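Local coordinates for glycosyl hydrolase family 62 protein (Coprinopsis cinerea, PDB 5B6T), which probably hydrolyses alpha-L-arabinofuranosyl side groups of arabinoxylan, as an alpha-L-arabinofuranosidase of glycoside hydrolase family 62, at residues T123-M128 with Y165-S170; D240-S243 with A247-N250. All coordinates share one frame; numbering follows the deposited sequence.

Contact 1: residues T123-M128 with Y165-S170; sequences TFYSGM and YRSQTS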
loop_
_atom_site.group_PDB
_atom_site.type_symbol
_atom_site.label_atom_id
_atom_site.label_comp_id
_atom_site.label_asym_id
_atom_site.label_seq_id
_atom_site.Cartn_x
_atom_site.Cartn_y
_atom_site.Cartn_z
ATOM N N THR A 123 -7.432 0.562 17.529
ATOM C CA THR A 123 -6.386 1.489 17.115
ATOM C C THR A 123 -5.030 1.201 17.783
ATOM O O THR A 123 -4.978 0.635 18.882
ATOM C CB THR A 123 -6.780 2.942 17.341
ATOM O OG1 THR A 123 -7.028 3.157 18.731
ATOM C CG2 THR A 123 -8.019 3.300 16.540
ATOM N N PHE A 124 -3.952 1.568 17.079
ATOM C CA PHE A 124 -2.588 1.370 17.547
ATOM C C PHE A 124 -2.146 2.486 18.506
ATOM O O PHE A 124 -1.124 2.360 19.203
ATOM C CB PHE A 124 -1.638 1.365 16.334
ATOM C CG PHE A 124 -1.697 0.137 15.475
ATOM C CD1 PHE A 124 -1.306 -1.098 15.967
ATOM C CD2 PHE A 124 -2.125 0.214 14.139
ATOM C CE1 PHE A 124 -1.314 -2.216 15.176
ATOM C CE2 PHE A 124 -2.124 -0.923 13.329
ATOM C CZ PHE A 124 -1.725 -2.137 13.859
ATOM N N TYR A 125 -2.845 3.622 18.477
ATOM C CA TYR A 125 -2.563 4.738 19.365
ATOM C C TYR A 125 -3.878 5.229 19.961
ATOM O O TYR A 125 -4.925 5.050 19.383
ATOM C CB TYR A 125 -1.975 5.918 18.592
ATOM C CG TYR A 125 -0.731 5.653 17.737
ATOM C CD1 TYR A 125 0.542 5.745 18.278
ATOM C CD2 TYR A 125 -0.848 5.426 16.374
ATOM C CE1 TYR A 125 1.652 5.558 17.483
ATOM C CE2 TYR A 125 0.245 5.255 15.572
ATOM C CZ TYR A 125 1.488 5.332 16.107
ATOM O OH TYR A 125 2.587 5.189 15.283
ATOM N N SER A 126 -3.796 5.955 21.064
ATOM C CA SER A 126 -5.005 6.530 21.657
ATOM C C SER A 126 -5.564 7.746 20.870
ATOM O O SER A 126 -6.744 8.087 20.970
ATOM C CB SER A 126 -4.737 6.849 23.143
ATOM O OG SER A 126 -3.856 7.960 23.232
ATOM N N GLY A 127 -4.736 8.354 20.030
ATOM C CA GLY A 127 -5.119 9.480 19.197
ATOM C C GLY A 127 -3.928 9.806 18.323
ATOM O O GLY A 127 -2.927 9.118 18.389
ATOM N N MET A 128 -4.020 10.858 17.535
ATOM C CA MET A 128 -2.911 11.259 16.697
ATOM C C MET A 128 -1.726 11.661 17.566
ATOM O O MET A 128 -1.860 12.538 18.410
ATOM C CB MET A 128 -3.297 12.409 15.792
ATOM C CG MET A 128 -2.268 12.698 14.712
ATOM S SD MET A 128 -2.697 14.039 13.592
ATOM C CE MET A 128 -4.190 13.378 12.826
ATOM N N TYR A 165 6.583 8.865 9.114
ATOM C CA TYR A 165 6.749 8.571 10.536
ATOM C C TYR A 165 6.914 7.078 10.783
ATOM O O TYR A 165 6.388 6.238 10.017
ATOM C CB TYR A 165 5.534 9.034 11.333
ATOM C CG TYR A 165 5.222 10.498 11.156
ATOM C CD1 TYR A 165 5.861 11.445 11.914
ATOM C CD2 TYR A 165 4.267 10.927 10.244
ATOM C CE1 TYR A 165 5.602 12.790 11.728
ATOM C CE2 TYR A 165 4.000 12.283 10.042
ATOM C CZ TYR A 165 4.672 13.208 10.799
ATOM O OH TYR A 165 4.396 14.551 10.658
ATOM N N ARG A 166 7.598 6.762 11.883
ATOM C CA ARG A 166 7.818 5.372 12.274
ATOM C C ARG A 166 7.783 5.201 13.806
ATOM O O ARG A 166 8.546 5.876 14.510
ATOM C CB ARG A 166 9.156 4.892 11.744
ATOM C CG ARG A 166 9.435 3.408 11.957
ATOM C CD ARG A 166 10.860 2.972 11.677
ATOM N NE ARG A 166 11.829 3.682 12.524
ATOM C CZ ARG A 166 12.095 3.374 13.787
ATOM N NH1 ARG A 166 11.498 2.364 14.377
ATOM N NH2 ARG A 166 12.970 4.096 14.461
ATOM N N SER A 167 6.879 4.340 14.289
ATOM C CA SER A 167 6.853 3.887 15.691
ATOM C C SER A 167 7.308 2.458 15.735
ATOM O O SER A 167 7.299 1.732 14.721
ATOM C CB SER A 167 5.445 3.963 16.290
ATOM O OG SER A 167 5.017 5.307 16.448
ATOM N N GLN A 168 7.700 2.019 16.927
ATOM C CA GLN A 168 8.013 0.610 17.102
ATOM C C GLN A 168 7.490 0.057 18.402
ATOM O O GLN A 168 7.209 0.813 19.338
ATOM C CB GLN A 168 9.523 0.396 16.980
ATOM C CG GLN A 168 10.333 1.253 17.950
ATOM C CD GLN A 168 11.805 0.966 17.824
ATOM O OE1 GLN A 168 12.407 1.135 16.741
ATOM N NE2 GLN A 168 12.411 0.512 18.927
ATOM N N THR A 169 7.313 -1.268 18.417
ATOM C CA THR A 169 6.966 -2.015 19.607
ATOM C C THR A 169 7.635 -3.387 19.531
ATOM O O THR A 169 8.186 -3.728 18.505
ATOM C CB THR A 169 5.425 -2.158 19.781
ATOM O OG1 THR A 169 5.112 -2.616 21.099
ATOM C CG2 THR A 169 4.822 -3.115 18.792
ATOM N N SER A 170 7.643 -4.154 20.619
ATOM C CA SER A 170 8.196 -5.502 20.541
ATOM C C SER A 170 7.296 -6.450 19.765
ATOM O O SER A 170 6.067 -6.308 19.744
ATOM C CB SER A 170 8.472 -6.093 21.925
ATOM O OG SER A 170 7.246 -6.257 22.587
#
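Tyr-125 reaches from the loop 123-128 to Ser-167 on the strand 165-170, and this single pair makes the whole contact. Tyr-125 OH lies 2.7 Å from Ser-167 OG, within hydrogen-bonding distance. The serine oxygen arrives at the ring edge, in the ring plane, and stands 3.5 Å from Tyr-125 CE1. Tyrosine suits the place because its long, stiff ring carries a hydroxyl across a gap that the loop backbone does not close. With CG beside the backbone N and anti to the carbonyl carbon (chi1 -54°), the ring is swung to the strand and touches Leu-155 on its way. Small Ser-167, buried and directed at the loop, lets the phenol come close: its CB is 3.3 Å from Tyr-125 OH, and its OG also hydrogen-bonds the carbonyl of Asn-179. In the five-bladed beta-propeller of this family, the pair bridges neighbouring blades, since strand 122-123 ends one four-stranded sheet and strand 163-170 lies inside the next. A phenylalanine in place of Tyr-125 would probably keep the ring packing but leave the Ser-167 hydroxyl without its mate across the blades. The looser side lies at the base of the tyrosine, where exposed Thr-123 holds the turn with a bond from its OG1 to Tyr-125 O, 2.9 Å long. On the strand's other face, partly exposed Arg-166 and Gln-168 point away from the loop and pair with each other, Arg-166 NH1 meeting an in-plane lone pair of Gln-168 OE1 at 2.8 Å.

Contact 2: residues D240-S243 with A247-N250; sequences DQES and ARAN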
loop_
_atom_site.group_PDB
_atom_site.type_symbol
_atom_site.label_atom_id
_atom_site.label_comp_id
_atom_site.label_asym_id
_atom_site.label_seq_id
_atom_site.Cartn_x
_atom_site.Cartn_y
_atom_site.Cartn_z
ATOM N N ASP A 240 15.279 7.040 -7.202
ATOM C CA ASP A 240 14.474 8.060 -6.470
ATOM C C ASP A 240 14.375 9.395 -7.205
ATOM O O ASP A 240 14.021 10.413 -6.608
ATOM C CB ASP A 240 15.011 8.252 -5.048
ATOM C CG ASP A 240 16.186 9.202 -4.994
ATOM O OD1 ASP A 240 17.023 9.124 -5.929
ATOM O OD2 ASP A 240 16.256 10.008 -4.037
ATOM N N GLN A 241 14.643 9.388 -8.516
ATOM C CA GLN A 241 14.592 10.615 -9.296
ATOM C C GLN A 241 13.676 10.456 -10.491
ATOM O O GLN A 241 13.426 9.345 -10.964
ATOM C CB GLN A 241 16.010 11.016 -9.726
ATOM C CG GLN A 241 16.975 11.242 -8.562
ATOM C CD GLN A 241 16.573 12.401 -7.658
ATOM O OE1 GLN A 241 15.919 13.368 -8.100
ATOM N NE2 GLN A 241 16.908 12.294 -6.374
ATOM N N GLU A 242 13.146 11.564 -10.980
ATOM C CA GLU A 242 12.274 11.495 -12.156
ATOM C C GLU A 242 12.944 10.782 -13.344
ATOM O O GLU A 242 12.293 10.013 -14.064
ATOM C CB GLU A 242 11.734 12.862 -12.550
ATOM C CG GLU A 242 10.779 13.403 -11.502
ATOM C CD GLU A 242 10.058 14.668 -11.897
ATOM O OE1 GLU A 242 10.256 15.170 -13.031
ATOM O OE2 GLU A 242 9.230 15.121 -11.071
ATOM N N SER A 243 14.250 10.997 -13.500
ATOM C CA SER A 243 15.040 10.336 -14.569
ATOM C C SER A 243 15.543 8.914 -14.242
ATOM O O SER A 243 16.117 8.212 -15.103
ATOM C CB SER A 243 16.227 11.232 -14.937
ATOM O OG SER A 243 17.052 11.403 -13.819
ATOM N N ALA A 247 8.994 3.639 -10.255
ATOM C CA ALA A 247 7.930 3.392 -11.223
ATOM C C ALA A 247 7.289 4.730 -11.562
ATOM O O ALA A 247 6.904 5.475 -10.670
ATOM C CB ALA A 247 6.907 2.409 -10.664
ATOM N N ARG A 248 7.179 5.014 -12.851
ATOM C CA ARG A 248 6.718 6.300 -13.352
ATOM C C ARG A 248 6.370 6.106 -14.827
ATOM O O ARG A 248 6.796 5.123 -15.424
ATOM C CB ARG A 248 7.839 7.333 -13.204
ATOM C CG ARG A 248 7.436 8.775 -13.549
ATOM C CD ARG A 248 8.456 9.780 -13.007
ATOM N NE ARG A 248 8.068 11.124 -13.398
ATOM C CZ ARG A 248 8.562 11.823 -14.431
ATOM N NH1 ARG A 248 9.564 11.382 -15.189
ATOM N NH2 ARG A 248 8.037 13.016 -14.692
ATOM N N ALA A 249 5.579 6.993 -15.411
ATOM C CA ALA A 249 5.224 6.820 -16.825
ATOM C C ALA A 249 6.446 6.583 -17.708
ATOM O O ALA A 249 6.336 5.855 -18.710
ATOM C CB ALA A 249 4.453 8.031 -17.321
ATOM N N ASN A 250 7.594 7.173 -17.366
ATOM C CA ASN A 250 8.774 7.064 -18.230
ATOM C C ASN A 250 9.586 5.787 -18.078
ATOM O O ASN A 250 10.596 5.618 -18.774
ATOM C CB ASN A 250 9.693 8.298 -18.133
ATOM C CG ASN A 250 10.319 8.455 -16.754
ATOM O OD1 ASN A 250 9.673 8.182 -15.773
ATOM N ND2 ASN A 250 11.559 8.927 -16.678
#
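Asn-250 ND2 donates to the backbone oxygen of Glu-242 in a fairly straight bond (2.9 Å, N-H...O angle 155°), with the donor tilted slightly from the carbonyl plane. The bond spans a folded-back part of the connection between two propeller blades, inside the loop that runs from strand 236-237 to strand 252-254; a classic beta bulge at Asp-240 and Gln-241 precedes the turn. A short amide suits position 250, for with CG wedged between the backbone N and the carbonyl carbon (chi1 65°) its N-H group is brought to the carbonyl. Arg-248 NH1 gives the same Glu-242 O a second, weak bond at 3.3 Å, and Asn-250 ND2 sits at the edge of the guanidinium, in its plane. The acid and base of Glu-242 and Arg-248 attract each other in a different way: the carboxylate is stacked on the guanidinium, their planes 15° apart, and Glu-242 OE1 stands over a face, 3.5 Å from Arg-248 NH2. That oxygen is well off the guanidinium plane, which makes the salt bridge electrostatic rather than a directed N-H bond; its hydrogen bond is with Ser-217 OG. The extended chain of Arg-248 carries its head to the glutamate, and both side chains touch Trp-222 of strand 221-228. Farther back along the glutamate, methylene packs on the cation, Glu-242 CB resting 3.7 Å from Arg-248 NH1.

In the fold
Contact 1 closes along the chain before contact 2 opens, and the two share no sheet. Their centres lie 32 Å apart and their nearest atoms about 16 Å, while each centre is about 18 Å from the middle of the chain, so both belong to the periphery of the propeller. Contact 1 ties the sheet ending in strand 122-123 to the one containing strand 163-170. Contact 2 lies in the passage from the sheet with strand 236-237 to the sheet in which strand 252-254 lies beside strand 7-9, the blade made from both ends of the chain. They thus lie at two separate junctions between blades, one a side-chain bridge between sheets and the other inside a folded connection.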